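Side-chain contacts in alpha,alpha-trehalose-phosphate synthase (UDP-forming) (Burkholderia vietnamiensis, PDB 5TVG), which belongs to glycosyltransferase family 20, whose members have the two-domain GT-B architecture, and holds uridine-5'-diphosphate and a magnesium ion in this structure: residues Ser362-Val367 / Ala424-Met429; Met269-Leu274 / Asn353-Phe358. All coordinates share one frame; numbering follows the deposited sequence.

In the fold
Contacts 1 and 2 share one parallel sheet, in which strands 364-367 and 266-271 are neighbours, and their centres lie about 15 Å apart. Contact 2 is buried and nearer the centre of the chain; contact 1, about 24 Å from that centre, is only partly buried. Each sets a helix against a strand through apolar side chains, with no hydrogen bond between its segments. Their polar chemistry differs: the strand end in contact 2 leads to uridine-5'-diphosphate, held by an arginine side chain, whereas the strand of contact 1 is preceded by a backbone carbonyl that binds magnesium. Helix 352-361, packed in contact 2, runs almost directly into strand 364-367 of contact 1.

Contact 1: Ser362-Val367 / Ala424-Met429; sequences SQVGYV and ARALAM. With MG (magnesium ion), chain O.
Val-364 meets helix 416-428 through a single methyl group. Its CG2 lies 3.7 Å from CD2 of Leu-427 and 3.8 Å from CB of Ala-426, so one branch touches two successive residues of the helix. The torsion of Val-364 explains the choice of branch: CG1 is anti to the backbone N (chi1 180°), which leaves CG2 beside that nitrogen and turned to the helix. The side chains of Val-364 and Leu-427 cross at about a right angle. Ala-426 points its methyl group at the strand, while Leu-427 reaches it with the end of its side chain. CB of Gln-363 adds a looser approach to CD2 of Leu-427, at 4.5 Å.

Beyond CB, the Gln-363 chain leads away from the helix, and its OE1 accepts a hydrogen bond from the backbone N of Leu-267. This ties the amide to the adjoining strand rather than to helix 416-428. One residue earlier, where the chain has just left helix 352-361, the carbonyl O of Ser-362 binds the magnesium ion at 2.3 Å; a water at 2.6 Å, Arg-360 O and Gln-385 OE1 are further ligands. The OG of Ser-362 is hydrogen-bonded to Phe-359 O and Tyr-381 OH, which fixes the side chain next to the metal-binding carbonyl.

Strand 364-367 runs between strands 266-271 and 392-396 of the parallel sheet, bonded through its backbone to both. Helix 416-428 packs across two of these strands, since Ala-426 also touches Val-392 and Val-394.

Contact 2: Met269-Leu274 / Asn353-Phe358; sequences MSVDRL and NLLMAF. With UDP (uridine-5'-diphosphate), chain I.
Met-269 and Val-271, two residues apart on strand 266-271, direct their side chains at Phe-358 and Leu-355, about one turn apart on helix 352-361. The methionine starts out extended, with CG anti to the backbone N (chi1 -168°), and then bends at chi2 (79°). Its terminal methyl CE comes to 3.6 Å from CB of Phe-358 and lies obliquely to the ring, with CD2 3.9 Å away; the sulfur also nears that CB. Contact is thus made at the root of the phenylalanine, whose ring leads away from the strand and meets Tyr-350 edge-to-face.

Both branches of Val-271 touch Leu-355: CG2 sits 3.8 Å from its CD2, and CG1 lies as close to its CD1 while also approaching C5 of the uracil of uridine-5'-diphosphate at 3.5 Å. Of the leucine methyls, CD2 meets the valine, and CD1 touches the valine and also lies 3.3 Å from N3 of the uracil. The two residues therefore pack together and line the base pocket.

At the other end of the ligand, Arg-273 bends at chi3 (-57°) and presents the edge of its guanidinium to the beta-phosphate. NE donates to O3B at 2.7 Å and NH2 to O2B at 2.9 Å, both bonds nearly straight, a paired grip that restrains rotation of the group. Its NH1 forms a salt bridge with Asp-275.

Strand 266-271 is flanked in the sheet by strands 301-306 and 364-367, and Met-269 also packs on Val-304 and Ile-306. Helix 352-361 is backed by helix 253-262, whose Val-255 touches Phe-358, and that phenylalanine also packs on Leu-338 of a second subunit.

Contact 1: Ser362-Val367 / Ala424-Met429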
loop_
_atom_site.group_PDB
_atom_site.type_symbol
_atom_site.label_atom_id
_atom_site.label_comp_id
_atom_site.label_asym_id
_atom_site.label_seq_id
_atom_site.Cartn_x
_atom_site.Cartn_y
_atom_site.Cartn_z
ATOM N N SER A 362 -11.054 19.425 -30.118
ATOM C CA SER A 362 -9.768 19.534 -29.448
ATOM C C SER A 362 -8.666 20.012 -30.384
ATOM O O SER A 362 -8.765 19.933 -31.616
ATOM C CB SER A 362 -9.333 18.195 -28.868
ATOM O OG SER A 362 -9.128 17.273 -29.921
ATOM N N GLN A 363 -7.586 20.512 -29.759
ATOM C CA GLN A 363 -6.367 20.881 -30.467
ATOM C C GLN A 363 -5.345 19.754 -30.472
ATOM O O GLN A 363 -4.504 19.700 -31.371
ATOM C CB GLN A 363 -5.724 22.134 -29.815
ATOM C CG GLN A 363 -6.473 23.435 -30.125
ATOM C CD GLN A 363 -7.939 23.462 -29.592
ATOM O OE1 GLN A 363 -8.201 23.284 -28.403
ATOM N NE2 GLN A 363 -8.878 23.650 -30.496
ATOM N N VAL A 364 -5.401 18.842 -29.506
ATOM C CA VAL A 364 -4.402 17.785 -29.377
ATOM C C VAL A 364 -5.091 16.471 -29.054
ATOM O O VAL A 364 -5.947 16.411 -28.163
ATOM C CB VAL A 364 -3.376 18.103 -28.263
ATOM C CG1 VAL A 364 -2.356 16.985 -28.140
ATOM C CG2 VAL A 364 -2.704 19.461 -28.496
ATOM N N GLY A 365 -4.670 15.399 -29.743
ATOM C CA GLY A 365 -5.001 14.049 -29.335
ATOM C C GLY A 365 -3.799 13.419 -28.654
ATOM O O GLY A 365 -2.717 13.336 -29.226
ATOM N N TYR A 366 -4.027 12.918 -27.458
ATOM C CA TYR A 366 -2.957 12.556 -26.547
ATOM C C TYR A 366 -3.127 11.065 -26.320
ATOM O O TYR A 366 -3.967 10.638 -25.518
ATOM C CB TYR A 366 -3.091 13.388 -25.284
ATOM C CG TYR A 366 -1.914 13.441 -24.353
ATOM C CD1 TYR A 366 -0.619 13.026 -24.733
ATOM C CD2 TYR A 366 -2.113 13.892 -23.041
ATOM C CE1 TYR A 366 0.436 13.089 -23.803
ATOM C CE2 TYR A 366 -1.094 13.970 -22.150
ATOM C CZ TYR A 366 0.176 13.575 -22.500
ATOM O OH TYR A 366 1.141 13.660 -21.495
ATOM N N VAL A 367 -2.384 10.277 -27.089
ATOM C CA VAL A 367 -2.599 8.837 -27.184
ATOM C C VAL A 367 -1.236 8.189 -26.978
ATOM O O VAL A 367 -0.489 7.968 -27.939
ATOM C CB VAL A 367 -3.200 8.418 -28.525
ATOM C CG1 VAL A 367 -3.471 6.894 -28.552
ATOM C CG2 VAL A 367 -4.463 9.204 -28.794
ATOM N N ALA A 424 3.563 20.855 -25.680
ATOM C CA ALA A 424 3.761 22.273 -25.972
ATOM C C ALA A 424 3.943 22.509 -27.470
ATOM O O ALA A 424 3.378 23.453 -28.043
ATOM C CB ALA A 424 4.974 22.810 -25.190
ATOM N N ARG A 425 4.736 21.664 -28.113
ATOM C CA ARG A 425 4.920 21.766 -29.558
ATOM C C ARG A 425 3.584 21.578 -30.293
ATOM O O ARG A 425 3.273 22.292 -31.257
ATOM C CB ARG A 425 5.938 20.712 -29.998
ATOM C CG ARG A 425 6.021 20.518 -31.510
ATOM C CD ARG A 425 7.122 21.383 -32.141
ATOM N NE ARG A 425 7.568 20.777 -33.382
ATOM C CZ ARG A 425 7.080 21.059 -34.597
ATOM N NH1 ARG A 425 6.143 21.983 -34.772
ATOM N NH2 ARG A 425 7.547 20.387 -35.638
ATOM N N ALA A 426 2.774 20.630 -29.832
ATOM C CA ALA A 426 1.469 20.418 -30.465
ATOM C C ALA A 426 0.577 21.646 -30.286
ATOM O O ALA A 426 -0.128 22.056 -31.218
ATOM C CB ALA A 426 0.819 19.155 -29.906
ATOM N N LEU A 427 0.613 22.252 -29.101
ATOM C CA LEU A 427 -0.211 23.418 -28.796
ATOM C C LEU A 427 0.224 24.673 -29.550
ATOM O O LEU A 427 -0.585 25.593 -29.692
ATOM C CB LEU A 427 -0.204 23.704 -27.276
ATOM C CG LEU A 427 -1.017 22.677 -26.433
ATOM C CD1 LEU A 427 -0.762 22.807 -24.884
ATOM C CD2 LEU A 427 -2.514 22.698 -26.768
ATOM N N ALA A 428 1.479 24.763 -30.005
ATOM C CA ALA A 428 1.971 25.943 -30.713
ATOM C C ALA A 428 2.099 25.719 -32.224
ATOM O O ALA A 428 2.560 26.614 -32.937
ATOM C CB ALA A 428 3.340 26.365 -30.157
ATOM N N MET A 429 1.669 24.583 -32.736
ATOM C CA MET A 429 1.995 24.257 -34.125
ATOM C C MET A 429 1.218 25.142 -35.101
ATOM O O MET A 429 -0.006 25.265 -34.986
ATOM C CB MET A 429 1.734 22.774 -34.390
ATOM C CG MET A 429 2.304 22.320 -35.745
ATOM S SD MET A 429 2.159 20.576 -36.119
ATOM C CE MET A 429 3.196 19.664 -35.002
HETATM MG MG MG O . -9.745 19.647 -33.647
HETATM O O HOH W 1 -8.469 21.772 -34.269
#

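Contact 2: Met269-Leu274 / Asn353-Phe358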
loop_
_atom_site.group_PDB
_atom_site.type_symbol
_atom_site.label_atom_id
_atom_site.label_comp_id
_atom_site.label_asym_id
_atom_site.label_seq_id
_atom_site.Cartn_x
_atom_site.Cartn_y
_atom_site.Cartn_z
ATOM N N MET A 269 -7.287 16.173 -25.502
ATOM C CA MET A 269 -8.300 15.139 -25.395
ATOM C C MET A 269 -7.669 13.746 -25.378
ATOM O O MET A 269 -6.839 13.423 -26.236
ATOM C CB MET A 269 -9.278 15.270 -26.569
ATOM C CG MET A 269 -10.451 14.455 -26.354
ATOM S SD MET A 269 -11.626 15.200 -25.239
ATOM C CE MET A 269 -12.543 13.687 -25.043
ATOM N N SER A 270 -8.124 12.898 -24.454
ATOM C CA SER A 270 -7.736 11.493 -24.397
ATOM C C SER A 270 -8.978 10.655 -24.149
ATOM O O SER A 270 -9.844 11.054 -23.373
ATOM C CB SER A 270 -6.738 11.204 -23.278
ATOM O OG SER A 270 -5.475 11.726 -23.583
ATOM N N VAL A 271 -9.059 9.498 -24.812
ATOM C CA VAL A 271 -10.090 8.484 -24.556
ATOM C C VAL A 271 -9.391 7.129 -24.478
ATOM O O VAL A 271 -8.713 6.726 -25.439
ATOM C CB VAL A 271 -11.192 8.444 -25.634
ATOM C CG1 VAL A 271 -12.151 7.267 -25.336
ATOM C CG2 VAL A 271 -11.992 9.754 -25.669
ATOM N N ASP A 272 -9.538 6.440 -23.339
ATOM C CA ASP A 272 -8.861 5.164 -23.110
ATOM C C ASP A 272 -9.678 4.327 -22.133
ATOM O O ASP A 272 -10.151 4.859 -21.130
ATOM C CB ASP A 272 -7.453 5.338 -22.486
ATOM C CG ASP A 272 -6.540 6.266 -23.277
ATOM O OD1 ASP A 272 -6.811 7.480 -23.349
ATOM O OD2 ASP A 272 -5.512 5.779 -23.801
ATOM N N ARG A 273 -9.769 3.012 -22.360
ATOM C CA ARG A 273 -10.119 2.131 -21.236
ATOM C C ARG A 273 -9.071 2.311 -20.133
ATOM O O ARG A 273 -7.912 2.652 -20.385
ATOM C CB ARG A 273 -10.172 0.654 -21.641
ATOM C CG ARG A 273 -11.331 0.203 -22.571
ATOM C CD ARG A 273 -11.183 -1.314 -22.964
ATOM N NE ARG A 273 -9.884 -1.553 -23.606
ATOM C CZ ARG A 273 -8.851 -2.189 -23.034
ATOM N NH1 ARG A 273 -8.966 -2.698 -21.805
ATOM N NH2 ARG A 273 -7.685 -2.291 -23.692
ATOM N N LEU A 274 -9.491 2.132 -18.895
ATOM C CA LEU A 274 -8.576 2.314 -17.771
ATOM C C LEU A 274 -7.716 1.054 -17.604
ATOM O O LEU A 274 -7.832 0.289 -16.647
ATOM C CB LEU A 274 -9.362 2.681 -16.521
ATOM C CG LEU A 274 -8.699 3.778 -15.647
ATOM C CD1 LEU A 274 -9.627 4.169 -14.504
ATOM C CD2 LEU A 274 -7.349 3.307 -15.094
ATOM N N ASN A 353 -20.115 8.281 -31.235
ATOM C CA ASN A 353 -20.224 9.469 -32.078
ATOM C C ASN A 353 -19.971 10.759 -31.293
ATOM O O ASN A 353 -19.441 11.729 -31.863
ATOM C CB ASN A 353 -21.588 9.516 -32.738
ATOM C CG ASN A 353 -21.753 8.425 -33.771
ATOM O OD1 ASN A 353 -22.865 8.005 -34.053
ATOM N ND2 ASN A 353 -20.634 7.918 -34.292
ATOM N N LEU A 354 -20.360 10.811 -30.008
ATOM C CA LEU A 354 -19.988 11.969 -29.189
ATOM C C LEU A 354 -18.472 12.092 -29.094
ATOM O O LEU A 354 -17.919 13.195 -29.191
ATOM C CB LEU A 354 -20.607 11.869 -27.787
ATOM C CG LEU A 354 -22.101 12.192 -27.666
ATOM C CD1 LEU A 354 -22.639 11.897 -26.272
ATOM C CD2 LEU A 354 -22.321 13.664 -27.997
ATOM N N LEU A 355 -17.782 10.963 -28.928
ATOM C CA LEU A 355 -16.329 11.002 -28.847
ATOM C C LEU A 355 -15.720 11.684 -30.075
ATOM O O LEU A 355 -14.747 12.447 -29.956
ATOM C CB LEU A 355 -15.779 9.581 -28.671
ATOM C CG LEU A 355 -16.120 8.839 -27.377
ATOM C CD1 LEU A 355 -15.385 7.537 -27.325
ATOM C CD2 LEU A 355 -15.748 9.687 -26.153
ATOM N N MET A 356 -16.275 11.421 -31.262
ATOM C CA MET A 356 -15.761 12.048 -32.486
ATOM C C MET A 356 -15.929 13.563 -32.461
ATOM O O MET A 356 -15.036 14.300 -32.885
ATOM C CB MET A 356 -16.441 11.434 -33.714
ATOM C CG MET A 356 -16.412 9.889 -33.694
ATOM S SD MET A 356 -14.734 9.236 -33.482
ATOM C CE MET A 356 -15.046 7.605 -32.863
ATOM N N ALA A 357 -17.072 14.055 -31.981
ATOM C CA ALA A 357 -17.227 15.499 -31.864
ATOM C C ALA A 357 -16.249 16.100 -30.836
ATOM O O ALA A 357 -15.836 17.253 -31.001
ATOM C CB ALA A 357 -18.675 15.861 -31.524
ATOM N N PHE A 358 -15.895 15.357 -29.769
ATOM C CA PHE A 358 -14.880 15.832 -28.812
ATOM C C PHE A 358 -13.502 15.933 -29.469
ATOM O O PHE A 358 -12.794 16.926 -29.285
ATOM C CB PHE A 358 -14.787 14.906 -27.586
ATOM C CG PHE A 358 -16.057 14.782 -26.792
ATOM C CD1 PHE A 358 -17.008 15.787 -26.792
ATOM C CD2 PHE A 358 -16.300 13.629 -26.045
ATOM C CE1 PHE A 358 -18.185 15.659 -26.061
ATOM C CE2 PHE A 358 -17.480 13.477 -25.319
ATOM C CZ PHE A 358 -18.430 14.501 -25.324
HETATM N N1 UDP I . -14.522 3.621 -27.277
HETATM C C2 UDP I . -15.824 4.078 -27.186
HETATM N N3 UDP I . -16.167 4.632 -25.980
HETATM C C4 UDP I . -15.360 4.771 -24.868
HETATM C C5 UDP I . -14.017 4.266 -25.033
HETATM C C6 UDP I . -13.656 3.707 -26.208
HETATM O O2 UDP I . -16.614 4.021 -28.115
HETATM O O4 UDP I . -15.830 5.286 -23.833
HETATM C "C1'" UDP I . -14.112 3.005 -28.560
HETATM C "C2'" UDP I . -13.160 3.824 -29.435
HETATM O "O2'" UDP I . -13.941 4.631 -30.296
HETATM C "C3'" UDP I . -12.483 2.722 -30.245
HETATM C "C4'" UDP I . -12.381 1.587 -29.235
HETATM O "O4'" UDP I . -13.453 1.789 -28.291
HETATM O "O3'" UDP I . -13.164 2.342 -31.436
HETATM C "C5'" UDP I . -11.089 1.625 -28.470
HETATM O "O5'" UDP I . -10.246 0.736 -29.199
HETATM P PA UDP I . -8.695 0.939 -29.247
HETATM O O1A UDP I . -8.214 0.119 -30.392
HETATM O O2A UDP I . -8.325 2.414 -29.237
HETATM O O3A UDP I . -8.171 0.310 -27.877
HETATM P PB UDP I . -8.808 -0.905 -27.077
HETATM O O1B UDP I . -9.295 -1.861 -28.170
HETATM O O2B UDP I . -7.603 -1.618 -26.482
HETATM O O3B UDP I . -9.825 -0.451 -26.088
#